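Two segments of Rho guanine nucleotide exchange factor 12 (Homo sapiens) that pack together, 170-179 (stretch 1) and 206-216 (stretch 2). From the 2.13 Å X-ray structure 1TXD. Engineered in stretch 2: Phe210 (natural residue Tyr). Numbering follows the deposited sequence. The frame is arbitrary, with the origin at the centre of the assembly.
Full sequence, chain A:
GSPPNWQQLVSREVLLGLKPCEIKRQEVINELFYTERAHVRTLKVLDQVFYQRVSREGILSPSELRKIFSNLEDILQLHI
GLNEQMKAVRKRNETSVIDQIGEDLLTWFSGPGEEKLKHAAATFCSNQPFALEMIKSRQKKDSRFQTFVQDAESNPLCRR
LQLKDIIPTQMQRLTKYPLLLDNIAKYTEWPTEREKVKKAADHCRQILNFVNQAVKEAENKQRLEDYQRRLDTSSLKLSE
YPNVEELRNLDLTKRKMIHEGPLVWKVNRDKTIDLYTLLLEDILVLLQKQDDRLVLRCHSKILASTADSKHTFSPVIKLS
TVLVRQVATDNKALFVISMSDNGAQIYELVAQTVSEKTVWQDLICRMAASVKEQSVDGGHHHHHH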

# COMPACT_ATOMS: atom_id res chain seq x y z
N GLN A 170 2.04 -9.47 -5.65
CA GLN A 170 1.22 -8.68 -6.56
C GLN A 170 1.78 -7.25 -6.79
O GLN A 170 1.96 -6.82 -7.94
CB GLN A 170 -0.19 -8.54 -6.06
CG GLN A 170 -1.10 -7.91 -7.08
CD GLN A 170 -1.24 -8.75 -8.42
OE1 GLN A 170 -0.94 -9.98 -8.47
NE2 GLN A 170 -1.70 -8.09 -9.47
N MET A 171 2.06 -6.52 -5.72
CA MET A 171 2.62 -5.17 -5.88
C MET A 171 3.90 -5.25 -6.67
O MET A 171 4.11 -4.42 -7.56
CB MET A 171 2.83 -4.50 -4.50
CG MET A 171 3.48 -3.09 -4.48
SD MET A 171 2.31 -1.76 -4.92
CE MET A 171 2.86 -1.38 -6.50
N GLN A 172 4.77 -6.24 -6.41
CA GLN A 172 6.09 -6.25 -7.05
C GLN A 172 5.93 -6.39 -8.57
O GLN A 172 6.57 -5.70 -9.35
CB GLN A 172 7.02 -7.36 -6.51
CG GLN A 172 8.49 -7.27 -7.10
CD GLN A 172 9.27 -6.00 -6.66
OE1 GLN A 172 8.77 -5.20 -5.84
NE2 GLN A 172 10.50 -5.82 -7.18
N ARG A 173 5.03 -7.29 -8.97
CA ARG A 173 4.69 -7.53 -10.35
C ARG A 173 4.31 -6.26 -11.10
O ARG A 173 4.75 -6.00 -12.23
CB ARG A 173 3.57 -8.61 -10.45
CG ARG A 173 3.25 -8.99 -11.91
CD ARG A 173 4.48 -9.38 -12.74
NE ARG A 173 4.12 -9.90 -14.07
CZ ARG A 173 5.01 -10.12 -15.04
NH1 ARG A 173 6.26 -9.96 -14.78
NH2 ARG A 173 4.67 -10.54 -16.26
N LEU A 174 3.51 -5.45 -10.46
CA LEU A 174 3.07 -4.23 -11.06
C LEU A 174 4.22 -3.23 -11.22
O LEU A 174 4.16 -2.44 -12.12
CB LEU A 174 1.96 -3.63 -10.24
CG LEU A 174 0.57 -3.77 -10.80
CD1 LEU A 174 0.13 -5.21 -10.73
CD2 LEU A 174 -0.28 -2.96 -9.94
N THR A 175 5.25 -3.28 -10.41
CA THR A 175 6.44 -2.42 -10.62
C THR A 175 7.24 -2.87 -11.85
O THR A 175 7.94 -2.07 -12.43
CB THR A 175 7.40 -2.43 -9.41
OG1 THR A 175 7.95 -3.74 -9.29
CG2 THR A 175 6.64 -2.25 -8.07
N LYS A 176 7.06 -4.13 -12.27
CA LYS A 176 7.83 -4.74 -13.36
C LYS A 176 7.27 -4.44 -14.76
O LYS A 176 8.02 -4.32 -15.73
CB LYS A 176 7.91 -6.27 -13.15
CG LYS A 176 8.74 -6.76 -11.93
CD LYS A 176 10.21 -6.38 -12.07
CE LYS A 176 11.01 -6.55 -10.76
NZ LYS A 176 11.10 -7.96 -10.26
N TYR A 177 5.97 -4.29 -14.91
CA TYR A 177 5.41 -4.09 -16.25
C TYR A 177 6.03 -2.94 -17.03
O TYR A 177 6.36 -3.11 -18.21
CB TYR A 177 3.90 -3.94 -16.20
CG TYR A 177 3.19 -5.23 -15.91
CD1 TYR A 177 3.39 -6.36 -16.70
CD2 TYR A 177 2.28 -5.32 -14.88
CE1 TYR A 177 2.70 -7.54 -16.46
CE2 TYR A 177 1.61 -6.51 -14.63
CZ TYR A 177 1.82 -7.58 -15.40
OH TYR A 177 1.16 -8.75 -15.14
N PRO A 178 6.24 -1.78 -16.41
CA PRO A 178 6.79 -0.66 -17.16
C PRO A 178 8.15 -0.95 -17.79
O PRO A 178 8.40 -0.53 -18.92
CB PRO A 178 6.92 0.45 -16.12
CG PRO A 178 6.00 0.11 -15.07
CD PRO A 178 5.95 -1.42 -15.01
N LEU A 179 9.00 -1.66 -17.07
CA LEU A 179 10.37 -1.90 -17.49
C LEU A 179 10.37 -2.95 -18.61
O LEU A 179 11.02 -2.81 -19.64
CB LEU A 179 11.20 -2.37 -16.29
CG LEU A 179 11.06 -1.58 -14.97
CD1 LEU A 179 11.59 -2.37 -13.72
CD2 LEU A 179 11.76 -0.19 -15.14
N GLN A 206 1.00 4.66 -15.44
CA GLN A 206 -0.24 5.21 -14.86
C GLN A 206 -0.91 4.24 -13.87
O GLN A 206 -1.32 4.65 -12.82
CB GLN A 206 -1.27 5.54 -15.95
CG GLN A 206 -1.15 6.93 -16.60
CD GLN A 206 -2.29 7.20 -17.58
OE1 GLN A 206 -2.05 7.63 -18.72
NE2 GLN A 206 -3.54 6.90 -17.17
N ILE A 207 -1.05 2.98 -14.26
CA ILE A 207 -1.61 1.93 -13.42
C ILE A 207 -0.83 1.79 -12.11
O ILE A 207 -1.41 1.72 -11.03
CB ILE A 207 -1.59 0.59 -14.14
CG1 ILE A 207 -2.64 0.54 -15.23
CG2 ILE A 207 -1.78 -0.54 -13.19
CD1 ILE A 207 -2.52 -0.71 -16.18
N LEU A 208 0.48 1.70 -12.22
CA LEU A 208 1.33 1.59 -11.07
C LEU A 208 1.11 2.78 -10.15
O LEU A 208 0.91 2.58 -8.97
CB LEU A 208 2.80 1.50 -11.49
CG LEU A 208 3.86 1.57 -10.40
CD1 LEU A 208 3.69 0.44 -9.41
CD2 LEU A 208 5.33 1.63 -11.03
N ASN A 209 1.15 4.01 -10.69
CA ASN A 209 0.92 5.20 -9.89
C ASN A 209 -0.43 5.23 -9.16
O ASN A 209 -0.50 5.76 -8.06
CB ASN A 209 1.07 6.48 -10.73
CG ASN A 209 2.49 6.71 -11.18
OD1 ASN A 209 2.74 6.98 -12.37
ND2 ASN A 209 3.44 6.60 -10.25
N PHE A 210 -1.49 4.68 -9.79
CA PHE A 210 -2.83 4.60 -9.20
C PHE A 210 -2.81 3.58 -8.09
O PHE A 210 -3.44 3.73 -7.06
CB PHE A 210 -3.86 4.16 -10.27
CG PHE A 210 -5.31 4.00 -9.77
CD1 PHE A 210 -5.79 2.79 -9.32
CD2 PHE A 210 -6.20 5.09 -9.81
CE1 PHE A 210 -7.14 2.64 -8.89
CE2 PHE A 210 -7.53 4.97 -9.38
CZ PHE A 210 -8.00 3.72 -8.91
N VAL A 211 -2.11 2.49 -8.31
CA VAL A 211 -2.03 1.49 -7.27
C VAL A 211 -1.21 2.03 -6.10
O VAL A 211 -1.68 2.02 -4.98
CB VAL A 211 -1.51 0.21 -7.78
CG1 VAL A 211 -1.18 -0.75 -6.58
CG2 VAL A 211 -2.58 -0.37 -8.67
N ASN A 212 -0.04 2.56 -6.39
CA ASN A 212 0.79 3.18 -5.35
C ASN A 212 0.11 4.22 -4.48
O ASN A 212 0.48 4.41 -3.33
CB ASN A 212 2.07 3.81 -5.93
CG ASN A 212 3.18 2.78 -6.19
OD1 ASN A 212 3.13 1.65 -5.69
ND2 ASN A 212 4.16 3.17 -6.99
N GLN A 213 -0.85 4.95 -5.04
CA GLN A 213 -1.45 6.08 -4.32
C GLN A 213 -2.51 5.50 -3.37
O GLN A 213 -2.67 5.94 -2.25
CB GLN A 213 -2.01 7.08 -5.35
CG GLN A 213 -2.60 8.37 -4.83
CD GLN A 213 -1.83 8.95 -3.65
OE1 GLN A 213 -0.66 9.30 -3.79
NE2 GLN A 213 -2.49 9.04 -2.49
N ALA A 214 -3.19 4.46 -3.82
CA ALA A 214 -4.14 3.75 -3.01
C ALA A 214 -3.41 3.11 -1.84
O ALA A 214 -3.96 3.03 -0.75
CB ALA A 214 -4.88 2.68 -3.86
N VAL A 215 -2.19 2.63 -2.07
CA VAL A 215 -1.41 1.95 -1.05
C VAL A 215 -1.06 2.94 0.02
O VAL A 215 -1.30 2.68 1.19
CB VAL A 215 -0.11 1.20 -1.64
CG1 VAL A 215 0.92 0.84 -0.55
CG2 VAL A 215 -0.52 -0.13 -2.38
N LYS A 216 -0.54 4.10 -0.38
CA LYS A 216 -0.25 5.20 0.54
C LYS A 216 -1.50 5.55 1.38
O LYS A 216 -1.44 5.51 2.60
CB LYS A 216 0.28 6.41 -0.24
CG LYS A 216 0.76 7.61 0.60
CD LYS A 216 1.61 8.57 -0.23
CE LYS A 216 1.79 9.94 0.47
NZ LYS A 216 2.51 10.97 -0.40

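The two helices run in nearly antiparallel directions, with 152° between their N-to-C axes and a closest axial approach of 9.2 Å. No hydrogen bond crosses the interface. The contact is mainly apolar, and the two stretches together bury 317 Å². The backbones come nearest at Leu174 and Leu208, whose CA atoms lie 6.1 Å apart, while the CA atoms of Met171 and Val211 are separated by 8.2 Å.

Met171 acts as a knob in a hole formed by Leu208, Val211, Asn212 and Val215. Its CA-to-CB bond points sideways, so the side chain reaches its partners through its later torsions. With chi1 t and chi2 p, Met171 SD is carried over the valines, 4.0 Å from Val211 CG1 and 4.1 Å from Val215 CG2. Chi3, at -107°, lies between the usual wells and sets the direction of the terminal methyl: Met171 CE rests 3.5 Å from Leu208 CD1 and 3.1 Å from Asn212 OD1. Asn212 also leaves its backbone sideways, but with chi1 m and chi2 at -15° its end approaches stretch 1.

Leu208 is the reciprocal knob, seated among Met171, Leu174, Thr175 and Pro178. Here CA-to-CB already points toward the other helix, and the t, p rotamer spreads the two methyls along it. Leu208 CD1 lies 4.1 Å from Thr175 CA and 4.0 Å from Leu174 O, placing this methyl close against the backbone, whereas Leu208 CD2 reaches Pro178 CG at 4.4 Å.

Leu174 also points toward its neighbour, but its chi1 of -105° is off the standard wells, with chi2 p. In this conformation Leu174 CD2 lies 3.7 Å from Val211 CG2 and 4.3 Å from Ile207 CG2. Leu174 CD1 lies farther off, 5.9 Å from Val211 CG2 and 5.6 Å from Ile207 CG2. Val211, with chi1 t, meets both Met171 and Leu174: besides its contact with Met171 SD, Val211 CG1 is 4.1 Å from Leu174 CD2, though Val211 CG2 is closer still to that methyl.

Thr175 has chi1 p, which brings Thr175 OG1 within 2.4 Å of Gln172 O in a very short hydrogen bond. The hydroxyl is thus engaged within its own helix, and Thr175 CG2 approaches Leu208 CD1 at 4.2 Å. Nearby, the helix is kinked where the N atoms of Pro178 and Leu179 lack bonds to the preceding turn; proline has no amide hydrogen to donate, and its ring instead contributes an apolar surface to the contact.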